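Local coordinates for protein DNA polymerase III subunit beta (Deinococcus radiodurans, PDB 4TRT) that probably encircles DNA as a ring-shaped head-to-tail homodimer, the sliding clamp that tethers DNA polymerases and other proteins and makes them processive, at residues N5-T10 with G84-L89; G41-S46 with V58-Q63; K35-E40 with P65-V70; L15-R20 with L54-P59. One frame throughout, in Å; residues are numbered along the deposited sequence.

Contact 1 (N5-T10 with G84-L89); sequences NVTKKT and GELVEL
The amide of N5 and the carboxylate of E88 lie side by side with planes 21° apart, and the nearest approach is from the amide oxygen to aliphatic carbon, N5 OD1 to E88 CB at 4.0 Å. A water donates to both N5 OD1 and V87 O, bridging the amide to the backbone of the facing strand. That carbonyl also accepts the N-H of V6 (V6 N to V87 O 3.0 Å), and V87 N returns a bond to V6 O at 2.8 Å. On the buried face V6 CG1 packs alongside V87 CB at 3.9 Å. Beyond the strand end, K8 N reaches E85 O at 2.9 Å from above the carbonyl plane. The K8 side chain, crossing V87 at about a right angle, rests CB on V87 CG2 (3.7 Å). A bend at chi3 (74°) carries CE over to G84, and K8 NZ bonds G84 O at 2.8 Å; L82 O is a second acceptor. The E85 carboxylate stays beyond salt-bridge range, with OE2 4.1 Å from K8 NZ. The arrangement is the antiparallel strand pairing of a sliding-clamp domain, at the point where strand 2-7 turns into helix 8-21.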
loop_
_atom_site.group_PDB
_atom_site.type_symbol
_atom_site.label_atom_id
_atom_site.label_comp_id
_atom_site.label_asym_id
_atom_site.label_seq_id
_atom_site.Cartn_x
_atom_site.Cartn_y
_atom_site.Cartn_z
ATOM N N ASN A 5 15.329 16.060 27.080
ATOM C CA ASN A 5 15.582 14.642 26.859
ATOM C C ASN A 5 14.253 13.918 26.822
ATOM O O ASN A 5 13.474 14.023 27.747
ATOM C CB ASN A 5 16.494 14.077 27.950
ATOM C CG ASN A 5 17.934 14.490 27.753
ATOM O OD1 ASN A 5 18.605 14.051 26.811
ATOM N ND2 ASN A 5 18.414 15.335 28.631
ATOM N N VAL A 6 14.005 13.202 25.738
ATOM C CA VAL A 6 12.729 12.561 25.508
ATOM C C VAL A 6 12.964 11.165 24.897
ATOM O O VAL A 6 13.982 10.917 24.245
ATOM C CB VAL A 6 11.828 13.461 24.595
ATOM C CG1 VAL A 6 12.447 13.658 23.223
ATOM C CG2 VAL A 6 10.427 12.901 24.454
ATOM N N THR A 7 12.043 10.245 25.174
ATOM C CA THR A 7 12.056 8.909 24.581
ATOM C C THR A 7 11.596 9.013 23.135
ATOM O O THR A 7 10.603 9.688 22.853
ATOM C CB THR A 7 11.134 7.976 25.386
ATOM O OG1 THR A 7 11.758 7.691 26.646
ATOM C CG2 THR A 7 10.882 6.695 24.662
ATOM N N LYS A 8 12.311 8.367 22.218
ATOM C CA LYS A 8 11.940 8.394 20.808
ATOM C C LYS A 8 10.536 7.819 20.586
ATOM O O LYS A 8 9.756 8.383 19.811
ATOM C CB LYS A 8 12.946 7.645 19.936
ATOM C CG LYS A 8 12.668 7.763 18.441
ATOM C CD LYS A 8 13.660 6.989 17.585
ATOM C CE LYS A 8 13.424 5.482 17.647
ATOM N NZ LYS A 8 14.541 4.739 17.028
ATOM N N LYS A 9 10.235 6.706 21.257
ATOM C CA LYS A 9 8.955 6.015 21.111
ATOM C C LYS A 9 7.787 6.948 21.400
ATOM O O LYS A 9 6.821 7.009 20.636
ATOM C CB LYS A 9 8.885 4.804 22.045
ATOM C CG LYS A 9 7.544 4.067 22.010
ATOM C CD LYS A 9 7.572 2.799 22.849
ATOM C CE LYS A 9 6.178 2.424 23.340
ATOM N NZ LYS A 9 5.149 2.582 22.267
ATOM N N THR A 10 7.906 7.722 22.465
ATOM C CA THR A 10 6.825 8.592 22.886
ATOM C C THR A 10 6.733 9.801 21.963
ATOM O O THR A 10 5.636 10.219 21.588
ATOM C CB THR A 10 7.002 9.043 24.352
ATOM O OG1 THR A 10 7.556 7.976 25.138
ATOM C CG2 THR A 10 5.662 9.374 24.951
ATOM N N GLY A 84 18.667 5.563 17.680
ATOM C CA GLY A 84 18.657 5.244 19.118
ATOM C C GLY A 84 17.269 5.313 19.734
ATOM O O GLY A 84 16.294 5.601 19.039
ATOM N N GLU A 85 17.172 5.040 21.036
ATOM C CA GLU A 85 15.890 5.123 21.751
ATOM C C GLU A 85 15.686 6.422 22.530
ATOM O O GLU A 85 14.566 6.710 22.932
ATOM C CB GLU A 85 15.695 3.923 22.676
ATOM C CG GLU A 85 15.473 2.614 21.930
ATOM C CD GLU A 85 14.385 2.658 20.845
ATOM O OE1 GLU A 85 13.457 3.511 20.879
ATOM O OE2 GLU A 85 14.471 1.816 19.925
ATOM N N LEU A 86 16.758 7.186 22.757
ATOM C CA LEU A 86 16.673 8.400 23.541
ATOM C C LEU A 86 17.110 9.590 22.686
ATOM O O LEU A 86 18.156 9.546 22.002
ATOM C CB LEU A 86 17.488 8.307 24.836
ATOM C CG LEU A 86 17.127 7.191 25.827
ATOM C CD1 LEU A 86 18.087 7.248 27.012
ATOM C CD2 LEU A 86 15.684 7.241 26.312
ATOM N N VAL A 87 16.292 10.640 22.726
ATOM C CA VAL A 87 16.487 11.814 21.863
ATOM C C VAL A 87 16.829 13.036 22.715
ATOM O O VAL A 87 16.196 13.276 23.734
ATOM C CB VAL A 87 15.238 12.081 21.013
ATOM C CG1 VAL A 87 15.457 13.263 20.053
ATOM C CG2 VAL A 87 14.843 10.830 20.219
ATOM N N GLU A 88 17.842 13.788 22.294
ATOM C CA GLU A 88 18.133 15.092 22.874
ATOM C C GLU A 88 17.688 16.201 21.909
ATOM O O GLU A 88 18.064 16.194 20.739
ATOM C CB GLU A 88 19.627 15.240 23.179
ATOM C CG GLU A 88 19.924 16.529 23.939
ATOM C CD GLU A 88 21.390 16.807 24.174
ATOM O OE1 GLU A 88 22.192 16.662 23.229
ATOM O OE2 GLU A 88 21.719 17.216 25.306
ATOM N N LEU A 89 16.889 17.138 22.414
ATOM C CA LEU A 89 16.511 18.345 21.681
ATOM C C LEU A 89 17.264 19.497 22.298
ATOM O O LEU A 89 17.434 19.554 23.531
ATOM C CB LEU A 89 15.006 18.608 21.782
ATOM C CG LEU A 89 14.114 17.508 21.231
ATOM C CD1 LEU A 89 12.642 17.851 21.441
ATOM C CD2 LEU A 89 14.466 17.255 19.759
HETATM O O HOH W 1 17.040 11.551 26.213
HETATM O O HOH W 2 12.285 4.990 22.523
#

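Contact 2 (G41-S46 with V58-Q63); sequences GGLTLS and VPAEVQ
G42 meets V58 and A60 at the tight centre of this contact: G42 CA comes within 3.4 Å of V58 O in a CA-H...O contact, and A60 CB rests against the same CA at 3.8 Å. The backbone of G42 (phi 159°, psi -158°) is one for glycine alone, since a CB here would run into the carbonyl O of G41, and the close approach of V58 O and P59 CA leaves no room for a side chain either. On one side of this point L43 and V58 form an antiparallel hydrogen-bonded pair, L43 N to V58 O at 2.8 Å and V58 N to L43 O at 2.7 Å, both nearly straight at hydrogen. On the other side A60 N bonds G41 O at 3.1 Å, the donor tilted from the carbonyl plane. Strands 42-48 and 52-59 make a beta hairpin of the eight-stranded sheet, and beyond P59 the chain swings off, its strand 61-63 joining strand 2-7 in the five-stranded sheet. In the buried part L45 crosses V58 obliquely, CD1 meeting V58 CG2 at 3.7 Å; CG2 is the branch anti to the carbonyl carbon of V58 and beside its backbone N. The packing is slacker along the departing arm. L43 CG is 4.1 Å from A60 CB, and L43 CD2 meets V62 CG2 only at 4.3 Å, methyl against methyl. Here the contact nears solvent: G41 is exposed at the turn, and A60 and V62 are partly so.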
loop_
_atom_site.group_PDB
_atom_site.type_symbol
_atom_site.label_atom_id
_atom_site.label_comp_id
_atom_site.label_asym_id
_atom_site.label_seq_id
_atom_site.Cartn_x
_atom_site.Cartn_y
_atom_site.Cartn_z
ATOM N N GLY A 41 7.635 19.444 32.964
ATOM C CA GLY A 41 7.109 18.079 32.830
ATOM C C GLY A 41 7.263 17.455 31.456
ATOM O O GLY A 41 7.269 16.229 31.313
ATOM N N GLY A 42 7.406 18.288 30.438
ATOM C CA GLY A 42 7.563 17.773 29.101
ATOM C C GLY A 42 7.235 18.755 28.001
ATOM O O GLY A 42 7.281 19.975 28.186
ATOM N N LEU A 43 6.944 18.184 26.842
ATOM C CA LEU A 43 6.710 18.916 25.619
ATOM C C LEU A 43 5.230 18.806 25.271
ATOM O O LEU A 43 4.656 17.720 25.318
ATOM C CB LEU A 43 7.520 18.314 24.466
ATOM C CG LEU A 43 9.003 17.949 24.639
ATOM C CD1 LEU A 43 9.408 16.976 23.548
ATOM C CD2 LEU A 43 9.903 19.161 24.603
ATOM N N THR A 44 4.632 19.924 24.884
ATOM C CA THR A 44 3.289 19.920 24.314
ATOM C C THR A 44 3.431 20.239 22.832
ATOM O O THR A 44 3.923 21.299 22.466
ATOM C CB THR A 44 2.393 20.934 25.039
ATOM O OG1 THR A 44 2.294 20.546 26.407
ATOM C CG2 THR A 44 0.973 20.984 24.455
ATOM N N LEU A 45 3.033 19.280 22.002
ATOM C CA LEU A 45 3.084 19.391 20.550
ATOM C C LEU A 45 1.694 19.787 20.056
ATOM O O LEU A 45 0.714 19.119 20.392
ATOM C CB LEU A 45 3.468 18.035 19.937
ATOM C CG LEU A 45 4.670 17.275 20.517
ATOM C CD1 LEU A 45 4.774 15.864 19.952
ATOM C CD2 LEU A 45 5.959 18.034 20.246
ATOM N N SER A 46 1.591 20.852 19.259
ATOM C CA SER A 46 0.279 21.270 18.800
ATOM C C SER A 46 0.274 21.814 17.364
ATOM O O SER A 46 1.314 22.245 16.821
ATOM C CB SER A 46 -0.328 22.272 19.792
ATOM O OG SER A 46 0.242 23.560 19.643
ATOM N N VAL A 58 3.976 15.095 25.530
ATOM C CA VAL A 58 5.018 14.094 25.564
ATOM C C VAL A 58 5.891 14.338 26.800
ATOM O O VAL A 58 6.566 15.369 26.886
ATOM C CB VAL A 58 5.872 14.151 24.281
ATOM C CG1 VAL A 58 7.010 13.143 24.344
ATOM C CG2 VAL A 58 4.984 13.917 23.052
ATOM N N PRO A 59 5.895 13.390 27.759
ATOM C CA PRO A 59 6.757 13.563 28.932
ATOM C C PRO A 59 8.224 13.689 28.565
ATOM O O PRO A 59 8.696 13.003 27.653
ATOM C CB PRO A 59 6.507 12.281 29.750
ATOM C CG PRO A 59 5.121 11.875 29.380
ATOM C CD PRO A 59 4.963 12.256 27.924
ATOM N N ALA A 60 8.927 14.583 29.251
ATOM C CA ALA A 60 10.324 14.851 28.964
ATOM C C ALA A 60 10.964 15.587 30.113
ATOM O O ALA A 60 10.279 16.201 30.928
ATOM C CB ALA A 60 10.439 15.706 27.696
ATOM N N GLU A 61 12.290 15.554 30.165
ATOM C CA GLU A 61 13.015 16.397 31.090
ATOM C C GLU A 61 13.523 17.584 30.311
ATOM O O GLU A 61 14.250 17.415 29.341
ATOM C CB GLU A 61 14.151 15.619 31.746
ATOM C CG GLU A 61 13.575 14.387 32.425
ATOM C CD GLU A 61 14.415 13.849 33.556
ATOM O OE1 GLU A 61 15.574 14.297 33.706
ATOM O OE2 GLU A 61 13.893 12.979 34.305
ATOM N N VAL A 62 13.136 18.780 30.745
ATOM C CA VAL A 62 13.442 20.006 30.025
ATOM C C VAL A 62 14.171 21.006 30.935
ATOM O O VAL A 62 13.806 21.179 32.095
ATOM C CB VAL A 62 12.163 20.681 29.501
ATOM C CG1 VAL A 62 12.524 21.920 28.689
ATOM C CG2 VAL A 62 11.324 19.724 28.641
ATOM N N GLN A 63 15.203 21.662 30.401
ATOM C CA GLN A 63 15.831 22.783 31.095
ATOM C C GLN A 63 15.651 24.047 30.254
ATOM O O GLN A 63 15.682 23.996 29.020
ATOM C CB GLN A 63 17.318 22.525 31.379
ATOM C CG GLN A 63 18.147 22.292 30.128
ATOM C CD GLN A 63 19.633 22.533 30.361
ATOM O OE1 GLN A 63 20.232 21.951 31.272
ATOM N NE2 GLN A 63 20.239 23.387 29.526
#

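Contact 3 (K35-E40 with P65-V70)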
loop_
_atom_site.group_PDB
_atom_site.type_symbol
_atom_site.label_atom_id
_atom_site.label_comp_id
_atom_site.label_asym_id
_atom_site.label_seq_id
_atom_site.Cartn_x
_atom_site.Cartn_y
_atom_site.Cartn_z
ATOM N N LYS A 35 3.790 23.467 16.519
ATOM C CA LYS A 35 4.191 24.278 17.646
ATOM C C LYS A 35 4.635 23.367 18.779
ATOM O O LYS A 35 3.994 22.341 19.060
ATOM C CB LYS A 35 3.068 25.200 18.110
ATOM C CG LYS A 35 3.487 26.105 19.258
ATOM C CD LYS A 35 2.595 27.327 19.418
ATOM C CE LYS A 35 1.440 27.100 20.366
ATOM N NZ LYS A 35 0.533 28.290 20.419
ATOM N N VAL A 36 5.764 23.706 19.396
ATOM C CA VAL A 36 6.288 22.915 20.516
ATOM C C VAL A 36 6.439 23.827 21.719
ATOM O O VAL A 36 7.161 24.815 21.667
ATOM C CB VAL A 36 7.648 22.257 20.199
ATOM C CG1 VAL A 36 8.109 21.431 21.395
ATOM C CG2 VAL A 36 7.546 21.384 18.961
ATOM N N GLU A 37 5.707 23.517 22.780
ATOM C CA GLU A 37 5.760 24.285 24.000
ATOM C C GLU A 37 6.390 23.402 25.029
ATOM O O GLU A 37 6.030 22.230 25.144
ATOM C CB GLU A 37 4.364 24.673 24.479
ATOM C CG GLU A 37 3.757 25.825 23.715
ATOM C CD GLU A 37 2.293 26.023 24.046
ATOM O OE1 GLU A 37 1.530 25.038 23.943
ATOM O OE2 GLU A 37 1.911 27.155 24.417
ATOM N N THR A 38 7.342 23.960 25.768
ATOM C CA THR A 38 8.085 23.197 26.746
ATOM C C THR A 38 7.815 23.740 28.137
ATOM O O THR A 38 7.582 24.931 28.330
ATOM C CB THR A 38 9.602 23.190 26.434
ATOM O OG1 THR A 38 10.102 24.531 26.314
ATOM C CG2 THR A 38 9.880 22.407 25.129
ATOM N N SER A 39 7.832 22.832 29.099
ATOM C CA SER A 39 7.755 23.172 30.513
ATOM C C SER A 39 8.548 22.086 31.242
ATOM O O SER A 39 9.128 21.212 30.588
ATOM C CB SER A 39 6.294 23.241 30.974
ATOM O OG SER A 39 5.480 22.282 30.313
ATOM N N GLU A 40 8.585 22.132 32.572
ATOM C CA GLU A 40 9.356 21.150 33.344
ATOM C C GLU A 40 8.945 19.706 33.007
ATOM O O GLU A 40 9.808 18.862 32.762
ATOM C CB GLU A 40 9.247 21.405 34.863
ATOM C CG GLU A 40 7.917 20.983 35.465
ATOM C CD GLU A 40 7.804 21.266 36.949
ATOM O OE1 GLU A 40 8.836 21.162 37.647
ATOM O OE2 GLU A 40 6.680 21.574 37.412
ATOM N N PRO A 65 12.987 26.140 29.568
ATOM C CA PRO A 65 11.931 25.958 28.577
ATOM C C PRO A 65 11.719 27.189 27.689
ATOM O O PRO A 65 11.809 28.325 28.150
ATOM C CB PRO A 65 10.681 25.666 29.428
ATOM C CG PRO A 65 10.987 26.183 30.780
ATOM C CD PRO A 65 12.468 26.022 30.944
ATOM N N GLU A 66 11.444 26.927 26.421
ATOM C CA GLU A 66 11.249 27.954 25.419
ATOM C C GLU A 66 10.367 27.326 24.343
ATOM O O GLU A 66 10.403 26.117 24.148
ATOM C CB GLU A 66 12.607 28.350 24.847
ATOM C CG GLU A 66 12.617 29.576 23.963
ATOM C CD GLU A 66 14.027 29.943 23.503
ATOM O OE1 GLU A 66 15.012 29.425 24.082
ATOM O OE2 GLU A 66 14.159 30.752 22.562
ATOM N N ASN A 67 9.543 28.134 23.688
ATOM C CA ASN A 67 8.631 27.631 22.660
ATOM C C ASN A 67 9.192 27.899 21.271
ATOM O O ASN A 67 9.951 28.842 21.080
ATOM C CB ASN A 67 7.261 28.279 22.785
ATOM C CG ASN A 67 6.638 28.093 24.153
ATOM O OD1 ASN A 67 6.884 27.106 24.840
ATOM N ND2 ASN A 67 5.821 29.045 24.549
ATOM N N PHE A 68 8.819 27.068 20.309
ATOM C CA PHE A 68 9.291 27.231 18.935
ATOM C C PHE A 68 8.353 26.541 17.964
ATOM O O PHE A 68 7.519 25.735 18.378
ATOM C CB PHE A 68 10.725 26.671 18.777
ATOM C CG PHE A 68 10.854 25.212 19.089
ATOM C CD1 PHE A 68 11.118 24.785 20.387
ATOM C CD2 PHE A 68 10.735 24.259 18.095
ATOM C CE1 PHE A 68 11.257 23.436 20.675
ATOM C CE2 PHE A 68 10.859 22.904 18.376
ATOM C CZ PHE A 68 11.119 22.490 19.677
ATOM N N VAL A 69 8.510 26.858 16.676
ATOM C CA VAL A 69 7.840 26.147 15.599
ATOM C C VAL A 69 8.859 25.544 14.624
ATOM O O VAL A 69 9.926 26.105 14.384
ATOM C CB VAL A 69 6.835 27.035 14.832
ATOM C CG1 VAL A 69 5.716 27.522 15.761
ATOM C CG2 VAL A 69 7.532 28.205 14.142
ATOM N N VAL A 70 8.516 24.386 14.081
ATOM C CA VAL A 70 9.311 23.705 13.073
ATOM C C VAL A 70 8.340 23.059 12.072
ATOM O O VAL A 70 7.188 22.792 12.423
ATOM C CB VAL A 70 10.218 22.602 13.678
ATOM C CG1 VAL A 70 11.481 23.178 14.301
ATOM C CG2 VAL A 70 9.432 21.754 14.677
#
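Strands 35-38 and 68-70 run antiparallel with short axes 4.9 Å apart and directions 147° apart, V36 and F68 forming a hydrogen-bonded pair and K35 and V69 a non-hydrogen-bonded one. V36 N bonds F68 O at 2.9 Å and F68 N bonds V36 O at 3.1 Å. The side chains of this pair lie side by side. F68 CG sits in the crowded position between backbone N and carbonyl carbon (chi1 60°), and V36 CB lies over a ring face, offset toward the rim, 3.5 Å from F68 CZ and 3.8 Å from the centroid, a CH-pi contact. V69 CG1, on the face opposite V36 and F68, lies against the backbone at K35 CA. Farther along, the pairing passes to side chains: N67 OD1 accepts a weak bond from T38 N (3.3 Å), while T38 OG1 donates to E66 O at 2.7 Å from above the carbonyl plane. P65 CB packs on that hydroxyl at 3.4 Å. The apolar V36-F68 end is thus buried and held by regular backbone bonds, whereas at the more exposed end side-chain oxygens, T38 OG1 and N67 OD1, carry the cross-segment bonds in place of backbone pairing, the N67 one weakly.

Contact 4 (L15-R20 with L54-P59); sequences LGLLER and LSCFVP
L18 and L54 carry this buried contact, their side chains crossing at a slant with methyl against methyl, L18 CD2 to L54 CD2 at 4.0 Å. L18 CD2 also lies 3.6 Å from L54 O, so one methyl touches both the side chain and the backbone of the strand residue. In L18, CG is anti to the carbonyl carbon, and chi2 of 148° departs from a staggered value, leaving CD1 on the side of C56, with L18 CD1 to C56 CB at 4.3 Å. From the strand, L54 points toward the helix; its CG is anti to the backbone N (chi1 -177°), and CD2 goes on to L17, 3.7 Å from L17 O and 4.4 Å from L17 CB. L54 CD2 is therefore flanked by two successive helix residues. L17 in turn points toward the strand, its CD1 4.3 Å from C56 SG in one of two conformers of that cysteine. No hydrogen bond crosses the contact; it is apolar packing of a helix on a sheet, the short axes 8.7 Å apart and nearly antiparallel at 168°. Strand 42-48 supplies L45 beside L18, and strand 224-229 brings V224 against L17, L54 and C56. L15, whose CB points away from strand 52-59, meets F75, A76 and V79 of helix 72-81; on the sheet, L34 of strand 33-38 touches L15 and L18.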
loop_
_atom_site.group_PDB
_atom_site.type_symbol
_atom_site.label_atom_id
_atom_site.label_comp_id
_atom_site.label_asym_id
_atom_site.label_seq_id
_atom_site.Cartn_x
_atom_site.Cartn_y
_atom_site.Cartn_z
ATOM N N LEU A 15 4.132 12.872 17.419
ATOM C CA LEU A 15 4.380 13.475 16.116
ATOM C C LEU A 15 3.576 12.796 15.023
ATOM O O LEU A 15 3.122 13.465 14.084
ATOM C CB LEU A 15 5.871 13.444 15.763
ATOM C CG LEU A 15 6.782 14.365 16.564
ATOM C CD1 LEU A 15 8.250 14.071 16.247
ATOM C CD2 LEU A 15 6.441 15.828 16.302
ATOM N N GLY A 16 3.404 11.485 15.153
ATOM C CA GLY A 16 2.573 10.706 14.239
ATOM C C GLY A 16 1.127 11.181 14.223
ATOM O O GLY A 16 0.495 11.251 13.159
ATOM N N LEU A 17 0.597 11.503 15.398
ATOM C CA LEU A 17 -0.765 12.012 15.492
ATOM C C LEU A 17 -0.858 13.404 14.867
ATOM O O LEU A 17 -1.781 13.686 14.106
ATOM C CB LEU A 17 -1.241 12.039 16.953
ATOM C CG LEU A 17 -1.442 10.700 17.683
ATOM C CD1 LEU A 17 -1.716 10.955 19.165
ATOM C CD2 LEU A 17 -2.548 9.830 17.086
ATOM N N LEU A 18 0.101 14.269 15.185
ATOM C CA LEU A 18 0.071 15.648 14.711
ATOM C C LEU A 18 0.319 15.767 13.214
ATOM O O LEU A 18 -0.316 16.576 12.550
ATOM C CB LEU A 18 1.064 16.523 15.478
ATOM C CG LEU A 18 0.410 16.988 16.769
ATOM C CD1 LEU A 18 1.409 17.159 17.889
ATOM C CD2 LEU A 18 -0.423 18.239 16.525
ATOM N N GLU A 19 1.198 14.932 12.668
ATOM C CA GLU A 19 1.490 15.007 11.244
ATOM C C GLU A 19 0.312 14.571 10.368
ATOM O O GLU A 19 0.215 14.995 9.220
ATOM C CB GLU A 19 2.767 14.237 10.884
ATOM C CG GLU A 19 2.599 12.760 10.622
ATOM C CD GLU A 19 3.887 12.094 10.159
ATOM O OE1 GLU A 19 4.113 10.936 10.542
ATOM O OE2 GLU A 19 4.673 12.706 9.411
ATOM N N ARG A 20 -0.587 13.751 10.896
ATOM C CA ARG A 20 -1.786 13.403 10.132
ATOM C C ARG A 20 -2.818 14.541 10.076
ATOM O O ARG A 20 -3.584 14.593 9.133
ATOM C CB ARG A 20 -2.428 12.095 10.601
ATOM C CG ARG A 20 -1.727 10.855 10.050
ATOM C CD ARG A 20 -2.367 9.598 10.598
ATOM N NE ARG A 20 -2.510 9.674 12.056
ATOM C CZ ARG A 20 -3.077 8.739 12.810
ATOM N NH1 ARG A 20 -3.521 7.609 12.267
ATOM N NH2 ARG A 20 -3.180 8.934 14.120
ATOM N N LEU A 54 -5.238 20.238 17.482
ATOM C CA LEU A 54 -4.789 19.062 18.205
ATOM C C LEU A 54 -3.560 19.398 19.027
ATOM O O LEU A 54 -2.673 20.129 18.571
ATOM C CB LEU A 54 -4.473 17.949 17.209
ATOM C CG LEU A 54 -4.038 16.592 17.739
ATOM C CD1 LEU A 54 -5.170 15.929 18.520
ATOM C CD2 LEU A 54 -3.577 15.732 16.576
ATOM N N SER A 55 -3.518 18.846 20.235
ATOM C CA SER A 55 -2.411 19.008 21.150
ATOM C C SER A 55 -2.082 17.650 21.740
ATOM O O SER A 55 -2.992 16.910 22.115
ATOM C CB SER A 55 -2.811 19.957 22.266
ATOM O OG SER A 55 -1.691 20.311 23.020
ATOM N N CYS A 56 -0.799 17.323 21.818
ATOM C CA CYS A 56 -0.361 16.076 22.433
ATOM C C CYS A 56 0.778 16.354 23.394
ATOM O O CYS A 56 1.760 17.016 23.039
ATOM C CB CYS A 56 0.100 15.064 21.387
ATOM S SG CYS A 56 0.332 13.416 22.104
ATOM N N PHE A 57 0.654 15.824 24.604
ATOM C CA PHE A 57 1.700 15.959 25.609
ATOM C C PHE A 57 2.682 14.785 25.534
ATOM O O PHE A 57 2.272 13.627 25.498
ATOM C CB PHE A 57 1.088 16.027 27.001
ATOM C CG PHE A 57 2.105 16.128 28.107
ATOM C CD1 PHE A 57 2.733 17.335 28.376
ATOM C CD2 PHE A 57 2.415 15.027 28.894
ATOM C CE1 PHE A 57 3.664 17.442 29.401
ATOM C CE2 PHE A 57 3.343 15.129 29.923
ATOM C CZ PHE A 57 3.967 16.339 30.172
ATOM N N VAL A 58 3.976 15.095 25.530
ATOM C CA VAL A 58 5.018 14.094 25.564
ATOM C C VAL A 58 5.891 14.338 26.800
ATOM O O VAL A 58 6.566 15.369 26.886
ATOM C CB VAL A 58 5.872 14.151 24.281
ATOM C CG1 VAL A 58 7.010 13.143 24.344
ATOM C CG2 VAL A 58 4.984 13.917 23.052
ATOM N N PRO A 59 5.895 13.390 27.759
ATOM C CA PRO A 59 6.757 13.563 28.932
ATOM C C PRO A 59 8.224 13.689 28.565
ATOM O O PRO A 59 8.696 13.003 27.653
ATOM C CB PRO A 59 6.507 12.281 29.750
ATOM C CG PRO A 59 5.121 11.875 29.380
ATOM C CD PRO A 59 4.963 12.256 27.924
#

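From the N terminus, strand 2-7 and the start of helix 8-21 enter contact 1, which closes the longest loop by pairing with G84-L89; the other three contacts lie within that loop. Helix 8-21 next gives contact 4 with strand 52-59. Strand 33-38 then begins contact 3, closed at P65-V70, so that contacts 3 and 4 cross along the chain. Contact 2, the shortest loop, falls within that of contact 3 and shares V58 and P59 with contact 4. Contacts 2 and 3 adjoin in the eight-stranded sheet through T44 and E37. A probable N5-E61 backbone bond joins contacts 1 and 2 in the five-stranded sheet; contact 2 spans both sheets, and contact 4 seats helix 8-21 on the eight-stranded one.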